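Local coordinates for protein ureidoglycolate hydrolase (Arabidopsis thaliana, PDB 4PXE) that hydrolyses (S)-ureidoglycolate to glyoxylate, ammonium and carbon dioxide with the help of two manganese ions per subunit, in the final step of urea-free purine breakdown, at residues 8-13 with 363-368; 112-117 with 418-423; 370-375 with 391-396. All coordinates share one frame; numbering follows the deposited sequence.

Contact 1 (8-13 with 363-368); sequences NLASSL and TELNLS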
loop_
_atom_site.group_PDB
_atom_site.type_symbol
_atom_site.label_atom_id
_atom_site.label_comp_id
_atom_site.label_asym_id
_atom_site.label_seq_id
_atom_site.Cartn_x
_atom_site.Cartn_y
_atom_site.Cartn_z
ATOM N N ASN A 8 35.100 40.327 -20.731
ATOM C CA ASN A 8 35.818 39.127 -20.325
ATOM C C ASN A 8 34.960 37.872 -20.492
ATOM O O ASN A 8 33.885 37.922 -21.088
ATOM C CB ASN A 8 36.296 39.256 -18.875
ATOM C CG ASN A 8 35.177 39.646 -17.917
ATOM O OD1 ASN A 8 33.994 39.419 -18.184
ATOM N ND2 ASN A 8 35.553 40.232 -16.787
ATOM N N LEU A 9 35.438 36.750 -19.968
ATOM C CA LEU A 9 34.664 35.516 -20.040
ATOM C C LEU A 9 33.296 35.666 -19.362
ATOM O O LEU A 9 32.271 35.331 -19.954
ATOM C CB LEU A 9 35.438 34.352 -19.422
ATOM C CG LEU A 9 34.665 33.037 -19.458
ATOM C CD1 LEU A 9 34.371 32.622 -20.896
ATOM C CD2 LEU A 9 35.439 31.959 -18.726
ATOM N N ALA A 10 33.291 36.190 -18.141
ATOM C CA ALA A 10 32.057 36.364 -17.379
ATOM C C ALA A 10 30.998 37.159 -18.132
ATOM O O ALA A 10 29.838 36.755 -18.204
ATOM C CB ALA A 10 32.343 37.013 -16.023
ATOM N N SER A 11 31.398 38.287 -18.708
ATOM C CA SER A 11 30.434 39.144 -19.385
ATOM C C SER A 11 29.932 38.518 -20.683
ATOM O O SER A 11 28.864 38.881 -21.172
ATOM C CB SER A 11 31.025 40.531 -19.645
ATOM O OG SER A 11 32.096 40.458 -20.559
ATOM N N SER A 12 30.687 37.565 -21.225
ATOM C CA SER A 12 30.318 36.912 -22.481
ATOM C C SER A 12 29.352 35.737 -22.312
ATOM O O SER A 12 28.815 35.236 -23.292
ATOM C CB SER A 12 31.560 36.401 -23.205
ATOM O OG SER A 12 32.023 35.199 -22.612
ATOM N N LEU A 13 29.145 35.282 -21.079
ATOM C CA LEU A 13 28.316 34.106 -20.850
ATOM C C LEU A 13 26.851 34.426 -21.124
ATOM O O LEU A 13 26.289 35.344 -20.526
ATOM C CB LEU A 13 28.487 33.605 -19.411
ATOM C CG LEU A 13 29.902 33.234 -18.965
ATOM C CD1 LEU A 13 29.880 32.716 -17.522
ATOM C CD2 LEU A 13 30.543 32.212 -19.899
ATOM N N THR A 363 30.110 36.805 -7.648
ATOM C CA THR A 363 30.462 38.219 -7.580
ATOM C C THR A 363 30.818 38.804 -8.957
ATOM O O THR A 363 30.349 39.889 -9.316
ATOM C CB THR A 363 31.616 38.440 -6.589
ATOM O OG1 THR A 363 31.224 37.963 -5.295
ATOM C CG2 THR A 363 31.965 39.923 -6.492
ATOM N N GLU A 364 31.625 38.083 -9.730
ATOM C CA GLU A 364 32.000 38.543 -11.073
ATOM C C GLU A 364 30.802 38.674 -12.003
ATOM O O GLU A 364 30.828 39.452 -12.957
ATOM C CB GLU A 364 33.045 37.613 -11.693
ATOM C CG GLU A 364 34.394 37.720 -11.015
ATOM C CD GLU A 364 35.398 36.715 -11.530
ATOM O OE1 GLU A 364 35.285 36.305 -12.708
ATOM O OE2 GLU A 364 36.300 36.334 -10.750
ATOM N N LEU A 365 29.754 37.905 -11.722
ATOM C CA LEU A 365 28.542 37.920 -12.545
ATOM C C LEU A 365 27.500 38.882 -12.001
ATOM O O LEU A 365 26.360 38.917 -12.493
ATOM C CB LEU A 365 27.948 36.507 -12.635
ATOM C CG LEU A 365 28.778 35.547 -13.486
ATOM C CD1 LEU A 365 28.412 34.095 -13.175
ATOM C CD2 LEU A 365 28.568 35.856 -14.964
ATOM N N ASN A 366 27.874 39.637 -10.972
ATOM C CA ASN A 366 26.977 40.602 -10.334
ATOM C C ASN A 366 25.738 39.931 -9.746
ATOM O O ASN A 366 24.640 40.488 -9.769
ATOM C CB ASN A 366 26.573 41.715 -11.316
ATOM C CG ASN A 366 27.765 42.489 -11.835
ATOM O OD1 ASN A 366 27.998 42.565 -13.042
ATOM N ND2 ASN A 366 28.530 43.064 -10.923
ATOM N N LEU A 367 25.931 38.729 -9.218
ATOM C CA LEU A 367 24.851 37.965 -8.598
ATOM C C LEU A 367 25.017 37.971 -7.090
ATOM O O LEU A 367 26.117 37.778 -6.581
ATOM C CB LEU A 367 24.849 36.526 -9.113
ATOM C CG LEU A 367 24.567 36.362 -10.609
ATOM C CD1 LEU A 367 24.798 34.937 -11.053
ATOM C CD2 LEU A 367 23.139 36.793 -10.942
ATOM N N SER A 368 23.924 38.203 -6.374
ATOM C CA SER A 368 23.975 38.195 -4.921
ATOM C C SER A 368 24.010 36.753 -4.411
ATOM O O SER A 368 23.469 35.839 -5.049
ATOM C CB SER A 368 22.770 38.927 -4.346
ATOM O OG SER A 368 21.567 38.282 -4.741
#
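The flat group that Leu365 meets is the peptide carbonyl of Ala10: the CD2 methyl of Leu365 stands 3.6 Å from Ala10 O, tilted about 45° out of the carbonyl plane, to one side of the C=O direction. The same methyl lies 4.1 Å from Ala10 CB and 4.3 Å from Leu13 CD1, so a single branch of Leu365 serves both Ala10 and Leu13. It gets there because CG sits anti to the carbonyl carbon (chi1 -71°), which swings the side chain over to the N-terminal turn. Ala10 CB also approaches the backbone of Glu364, 4.2 Å from its O. In the turn itself Ser11 N donates to Asn8 OD1 at 2.9 Å, an Asx motif in which the amide oxygen is met almost end-on. On the other side of the contact, helix 352-364 closes with a Schellman motif: Asn366, at positive phi, gives its N to Thr363 O at 3.0 Å. Glu364 turns its carboxylate to Lys426 in a salt bridge. The weakly bonded helical turn about 9-12 thus lies against the end of helix 352-364, while Ala10 and Leu9 also rest on Leu422 and Ala425 of helix 410-429.

Contact 2 (112-117 with 418-423); sequences IEAINV and KVLSLT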
loop_
_atom_site.group_PDB
_atom_site.type_symbol
_atom_site.label_atom_id
_atom_site.label_comp_id
_atom_site.label_asym_id
_atom_site.label_seq_id
_atom_site.Cartn_x
_atom_site.Cartn_y
_atom_site.Cartn_z
ATOM N N ILE A 112 24.861 20.517 -18.904
ATOM C CA ILE A 112 25.022 20.447 -20.358
ATOM C C ILE A 112 24.934 21.856 -20.947
ATOM O O ILE A 112 25.751 22.235 -21.791
ATOM C CB ILE A 112 24.001 19.486 -21.006
ATOM C CG1 ILE A 112 24.209 18.066 -20.467
ATOM C CG2 ILE A 112 24.147 19.504 -22.530
ATOM C CD1 ILE A 112 23.144 17.069 -20.894
ATOM N N GLU A 113 23.980 22.648 -20.468
ATOM C CA GLU A 113 23.875 24.032 -20.919
ATOM C C GLU A 113 25.130 24.831 -20.556
ATOM O O GLU A 113 25.572 25.668 -21.335
ATOM C CB GLU A 113 22.604 24.710 -20.380
ATOM C CG GLU A 113 22.440 26.187 -20.787
ATOM C CD GLU A 113 22.252 26.409 -22.292
ATOM O OE1 GLU A 113 22.022 25.438 -23.049
ATOM O OE2 GLU A 113 22.331 27.584 -22.725
ATOM N N ALA A 114 25.728 24.550 -19.404
ATOM C CA ALA A 114 26.972 25.210 -19.021
ATOM C C ALA A 114 28.106 24.920 -20.007
ATOM O O ALA A 114 28.893 25.817 -20.344
ATOM C CB ALA A 114 27.377 24.789 -17.614
ATOM N N ILE A 115 28.187 23.682 -20.486
ATOM C CA ILE A 115 29.171 23.326 -21.509
ATOM C C ILE A 115 28.916 24.123 -22.783
ATOM O O ILE A 115 29.831 24.708 -23.368
ATOM C CB ILE A 115 29.130 21.819 -21.836
ATOM C CG1 ILE A 115 29.623 21.007 -20.642
ATOM C CG2 ILE A 115 29.972 21.507 -23.059
ATOM C CD1 ILE A 115 31.026 21.297 -20.239
ATOM N N ASN A 116 27.663 24.148 -23.215
ATOM C CA ASN A 116 27.292 24.889 -24.417
ATOM C C ASN A 116 27.556 26.391 -24.299
ATOM O O ASN A 116 28.024 27.024 -25.253
ATOM C CB ASN A 116 25.843 24.579 -24.798
ATOM C CG ASN A 116 25.686 23.157 -25.337
ATOM O OD1 ASN A 116 26.553 22.668 -26.065
ATOM N ND2 ASN A 116 24.597 22.495 -24.979
ATOM N N VAL A 117 27.298 26.947 -23.117
ATOM C CA VAL A 117 27.594 28.343 -22.813
ATOM C C VAL A 117 29.095 28.628 -22.966
ATOM O O VAL A 117 29.496 29.597 -23.624
ATOM C CB VAL A 117 27.148 28.701 -21.371
ATOM C CG1 VAL A 117 27.812 29.989 -20.884
ATOM C CG2 VAL A 117 25.615 28.790 -21.272
ATOM N N LYS A 418 25.179 30.078 -15.238
ATOM C CA LYS A 418 26.305 30.989 -15.430
ATOM C C LYS A 418 27.353 30.816 -14.344
ATOM O O LYS A 418 28.550 30.791 -14.646
ATOM C CB LYS A 418 25.834 32.440 -15.473
ATOM C CG LYS A 418 25.055 32.804 -16.723
ATOM C CD LYS A 418 24.535 34.224 -16.611
ATOM C CE LYS A 418 23.725 34.610 -17.824
ATOM N NZ LYS A 418 23.002 35.890 -17.601
ATOM N N VAL A 419 26.924 30.709 -13.090
ATOM C CA VAL A 419 27.869 30.479 -12.002
ATOM C C VAL A 419 28.586 29.142 -12.185
ATOM O O VAL A 419 29.800 29.045 -11.992
ATOM C CB VAL A 419 27.181 30.549 -10.629
ATOM C CG1 VAL A 419 28.151 30.133 -9.510
ATOM C CG2 VAL A 419 26.634 31.948 -10.385
ATOM N N LEU A 420 27.846 28.119 -12.593
ATOM C CA LEU A 420 28.455 26.822 -12.867
ATOM C C LEU A 420 29.495 26.898 -13.986
ATOM O O LEU A 420 30.608 26.388 -13.836
ATOM C CB LEU A 420 27.385 25.791 -13.204
ATOM C CG LEU A 420 27.910 24.386 -13.495
ATOM C CD1 LEU A 420 28.679 23.825 -12.302
ATOM C CD2 LEU A 420 26.753 23.456 -13.869
ATOM N N SER A 421 29.136 27.546 -15.095
ATOM C CA SER A 421 30.054 27.726 -16.218
ATOM C C SER A 421 31.345 28.408 -15.787
ATOM O O SER A 421 32.454 27.964 -16.120
ATOM C CB SER A 421 29.396 28.576 -17.302
ATOM O OG SER A 421 28.284 27.918 -17.885
ATOM N N LEU A 422 31.200 29.505 -15.058
ATOM C CA LEU A 422 32.354 30.320 -14.700
ATOM C C LEU A 422 33.205 29.621 -13.644
ATOM O O LEU A 422 34.432 29.706 -13.676
ATOM C CB LEU A 422 31.888 31.700 -14.221
ATOM C CG LEU A 422 32.969 32.755 -13.993
ATOM C CD1 LEU A 422 33.912 32.876 -15.203
ATOM C CD2 LEU A 422 32.300 34.078 -13.694
ATOM N N THR A 423 32.567 28.915 -12.717
ATOM C CA THR A 423 33.313 28.162 -11.710
ATOM C C THR A 423 34.070 26.990 -12.346
ATOM O O THR A 423 35.235 26.749 -12.012
ATOM C CB THR A 423 32.387 27.645 -10.576
ATOM O OG1 THR A 423 31.659 28.742 -10.005
ATOM C CG2 THR A 423 33.212 26.988 -9.477
#
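The first torsion of Ser421 carries its hydroxyl to Ala114: OG stands anti to the carbonyl carbon (chi1 -66°) and comes to 3.2 Å from Ala114 CA and 3.3 Å from Ala114 CB. It therefore lies against the main chain of the partner helix instead of meeting a longer side chain. Val117 is the second neighbour; its CG1, anti to the backbone N (chi1 163°), flanks the hydroxyl together with CB, each 3.7 Å from Ser421 OG. The small side chains of Ala114 and Ser421 are consistent with so close an approach, and the backbone bears this out: the CA atoms of Ala114 and Ser421 are 4.9 Å apart, and the segment axes pass at 8.7 Å with a crossing angle of -61°. The hydroxyl is not left without a polar mate in this buried place, because Ser421 OG is hydrogen-bonded to Val417 O one turn back in its own helix. Beside it, Leu420 lays CD2 4.0 Å from Ala114 CB, so the alanine methyl has a polar neighbour and an apolar one. Around the crossing, Ile112 and Ile115 point away from it and pack on strand 129-133, with Ile112 also touching helix 45-60. Leu422 and Thr423 bear on helix 352-364, which places helix 410-429 between that helix and helix 105-120. The contact is thus a buried helix-helix crossing in the layered alpha/beta core expected of an M20-family catalytic domain, with helix 105-120 lying against strand 129-133.

Contact 3 (370-375 with 391-396); sequences KMMISR and MIFIPC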
loop_
_atom_site.group_PDB
_atom_site.type_symbol
_atom_site.label_atom_id
_atom_site.label_comp_id
_atom_site.label_asym_id
_atom_site.label_seq_id
_atom_site.Cartn_x
_atom_site.Cartn_y
_atom_site.Cartn_z
ATOM N N LYS A 370 24.767 33.994 -0.662
ATOM C CA LYS A 370 25.087 33.789 0.740
ATOM C C LYS A 370 25.579 32.370 0.942
ATOM O O LYS A 370 25.351 31.503 0.102
ATOM C CB LYS A 370 23.873 34.049 1.631
ATOM C CG LYS A 370 22.859 32.913 1.621
ATOM C CD LYS A 370 21.688 33.169 2.567
ATOM C CE LYS A 370 22.133 33.195 4.019
ATOM N NZ LYS A 370 20.993 33.401 4.950
ATOM N N MET A 371 26.266 32.151 2.058
ATOM C CA MET A 371 26.699 30.826 2.467
ATOM C C MET A 371 25.542 30.132 3.154
ATOM O O MET A 371 24.848 30.736 3.972
ATOM C CB MET A 371 27.852 30.946 3.462
ATOM C CG MET A 371 29.054 31.706 2.936
ATOM S SD MET A 371 29.839 30.806 1.608
ATOM C CE MET A 371 31.192 31.917 1.200
ATOM N N MET A 372 25.344 28.856 2.856
ATOM C CA MET A 372 24.261 28.128 3.516
ATOM C C MET A 372 24.512 26.635 3.486
ATOM O O MET A 372 25.407 26.163 2.787
ATOM C CB MET A 372 22.905 28.486 2.890
ATOM C CG MET A 372 22.797 28.172 1.407
ATOM S SD MET A 372 21.422 28.991 0.550
ATOM C CE MET A 372 20.027 28.355 1.463
ATOM N N ILE A 373 23.727 25.890 4.259
ATOM C CA ILE A 373 23.875 24.441 4.287
ATOM C C ILE A 373 22.764 23.777 3.484
ATOM O O ILE A 373 21.725 24.385 3.222
ATOM C CB ILE A 373 23.882 23.880 5.726
ATOM C CG1 ILE A 373 22.474 23.919 6.337
ATOM C CG2 ILE A 373 24.910 24.625 6.578
ATOM C CD1 ILE A 373 22.196 22.801 7.331
ATOM N N SER A 374 23.005 22.540 3.071
ATOM C CA SER A 374 21.954 21.743 2.453
ATOM C C SER A 374 21.306 20.849 3.503
ATOM O O SER A 374 21.996 20.160 4.259
ATOM C CB SER A 374 22.519 20.889 1.325
ATOM O OG SER A 374 21.490 20.126 0.710
ATOM N N ARG A 375 19.978 20.869 3.540
ATOM C CA ARG A 375 19.209 19.984 4.420
ATOM C C ARG A 375 18.957 18.648 3.721
ATOM O O ARG A 375 19.056 17.571 4.329
ATOM C CB ARG A 375 17.896 20.653 4.827
ATOM C CG ARG A 375 18.090 21.976 5.568
ATOM C CD ARG A 375 16.787 22.453 6.176
ATOM N NE ARG A 375 16.919 23.773 6.792
ATOM C CZ ARG A 375 17.469 23.997 7.983
ATOM N NH1 ARG A 375 17.955 22.991 8.700
ATOM N NH2 ARG A 375 17.530 25.235 8.461
ATOM N N MET A 391 28.571 22.910 -3.878
ATOM C CA MET A 391 27.262 22.978 -4.527
ATOM C C MET A 391 26.843 24.421 -4.729
ATOM O O MET A 391 27.091 25.277 -3.881
ATOM C CB MET A 391 26.175 22.269 -3.706
ATOM C CG MET A 391 26.420 20.795 -3.438
ATOM S SD MET A 391 24.939 20.020 -2.732
ATOM C CE MET A 391 23.852 20.108 -4.159
ATOM N N ILE A 392 26.172 24.667 -5.850
ATOM C CA ILE A 392 25.534 25.945 -6.131
ATOM C C ILE A 392 24.022 25.739 -5.997
ATOM O O ILE A 392 23.450 24.932 -6.730
ATOM C CB ILE A 392 25.816 26.355 -7.580
ATOM C CG1 ILE A 392 27.326 26.486 -7.833
ATOM C CG2 ILE A 392 25.128 27.678 -7.924
ATOM C CD1 ILE A 392 27.669 26.482 -9.290
ATOM N N PHE A 393 23.389 26.455 -5.071
ATOM C CA PHE A 393 21.925 26.480 -4.957
ATOM C C PHE A 393 21.335 27.654 -5.740
ATOM O O PHE A 393 21.894 28.762 -5.744
ATOM C CB PHE A 393 21.491 26.651 -3.499
ATOM C CG PHE A 393 21.415 25.373 -2.695
ATOM C CD1 PHE A 393 21.509 24.105 -3.281
ATOM C CD2 PHE A 393 21.213 25.467 -1.329
ATOM C CE1 PHE A 393 21.402 22.953 -2.472
ATOM C CE2 PHE A 393 21.103 24.332 -0.539
ATOM C CZ PHE A 393 21.202 23.085 -1.116
ATOM N N ILE A 394 20.199 27.403 -6.381
ATOM C CA ILE A 394 19.377 28.473 -6.941
ATOM C C ILE A 394 18.040 28.519 -6.191
ATOM O O ILE A 394 17.631 27.545 -5.556
ATOM C CB ILE A 394 19.136 28.296 -8.453
ATOM C CG1 ILE A 394 18.410 26.977 -8.735
ATOM C CG2 ILE A 394 20.444 28.393 -9.227
ATOM C CD1 ILE A 394 18.053 26.816 -10.216
ATOM N N PRO A 395 17.347 29.664 -6.235
ATOM C CA PRO A 395 16.074 29.759 -5.517
ATOM C C PRO A 395 15.015 28.833 -6.083
ATOM O O PRO A 395 15.088 28.427 -7.245
ATOM C CB PRO A 395 15.643 31.211 -5.754
ATOM C CG PRO A 395 16.912 31.934 -6.121
ATOM C CD PRO A 395 17.725 30.939 -6.878
ATOM N N CYS A 396 14.050 28.486 -5.244
ATOM C CA CYS A 396 12.866 27.816 -5.746
ATOM C C CYS A 396 11.654 28.334 -4.999
ATOM O O CYS A 396 11.753 28.774 -3.851
ATOM C CB CYS A 396 12.994 26.282 -5.694
ATOM S SG CYS A 396 13.167 25.577 -4.045
#
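Ser374 and the rim of the Phe393 ring form the tight part of this contact. Ser374 CB and OG each stand 3.5 Å from Phe393 CZ, with OG at the ring edge and in its plane. The next edge atom, Phe393 CE2, lies 3.8 Å from the backbone O of Ile373, so the slightly positive rim of C-H groups, and not a face, meets these oxygens. Ser374 OG is itself fixed by hydrogen bonds with Ala376 O and His378 NE2. Toward Met372 the fit is slacker: SD is 4.0 Å from Phe393 CD2 and 5.4 Å from the ring centroid, 85° off the ring normal, an edge-on Met-aromatic contact. Met372 is partly exposed, and Ile373 directs its side chain away from the ring. The ring, carried to strand 369-374 by a CG anti to the carbonyl carbon (chi1 -85°), does the bridging, since the nearest CA atoms, those of Ser374 and Phe393, are 8.8 Å apart and the strand segments run at 99°. An alanine in place of Phe393 would probably open a gap between the two strands, beside Ser374 and Met372, and leave the thioether without its aromatic neighbour. Strands 369-374 and 389-394 both pair with strand 222-239, the first parallel and the second antiparallel. The arrangement belongs to the surroundings of the dimanganese site of this M20-family hydrolase: the side chain of Phe393 is about 8 Å from a bound manganese ion, that of Ser374 about 7 Å from bound glyoxylate, and His378 binds substrate.

Contact 2 is the core member of the set, all four of its touching residues being buried, whereas contact 1 lies at the partly exposed periphery and contact 3 is partly buried beside the active site. Helix 410-429 ties them together: Leu365 CD1 packs 3.6 Å from Lys418 O, and Ile392 CD1 of contact 3 reaches Leu420 CA at 3.7 Å. Contact 1 also touches helix 105-120, where Leu13 CD2 comes 3.7 Å from Val117 CG1. Contacts 1 and 3 follow one another along the chain without touching. Their chemistry shifts with place: methyl groups against one another and a carbonyl near the N-terminus, a small hydroxyl between close helices, and an aromatic edge facing sulfur and oxygen near the metals.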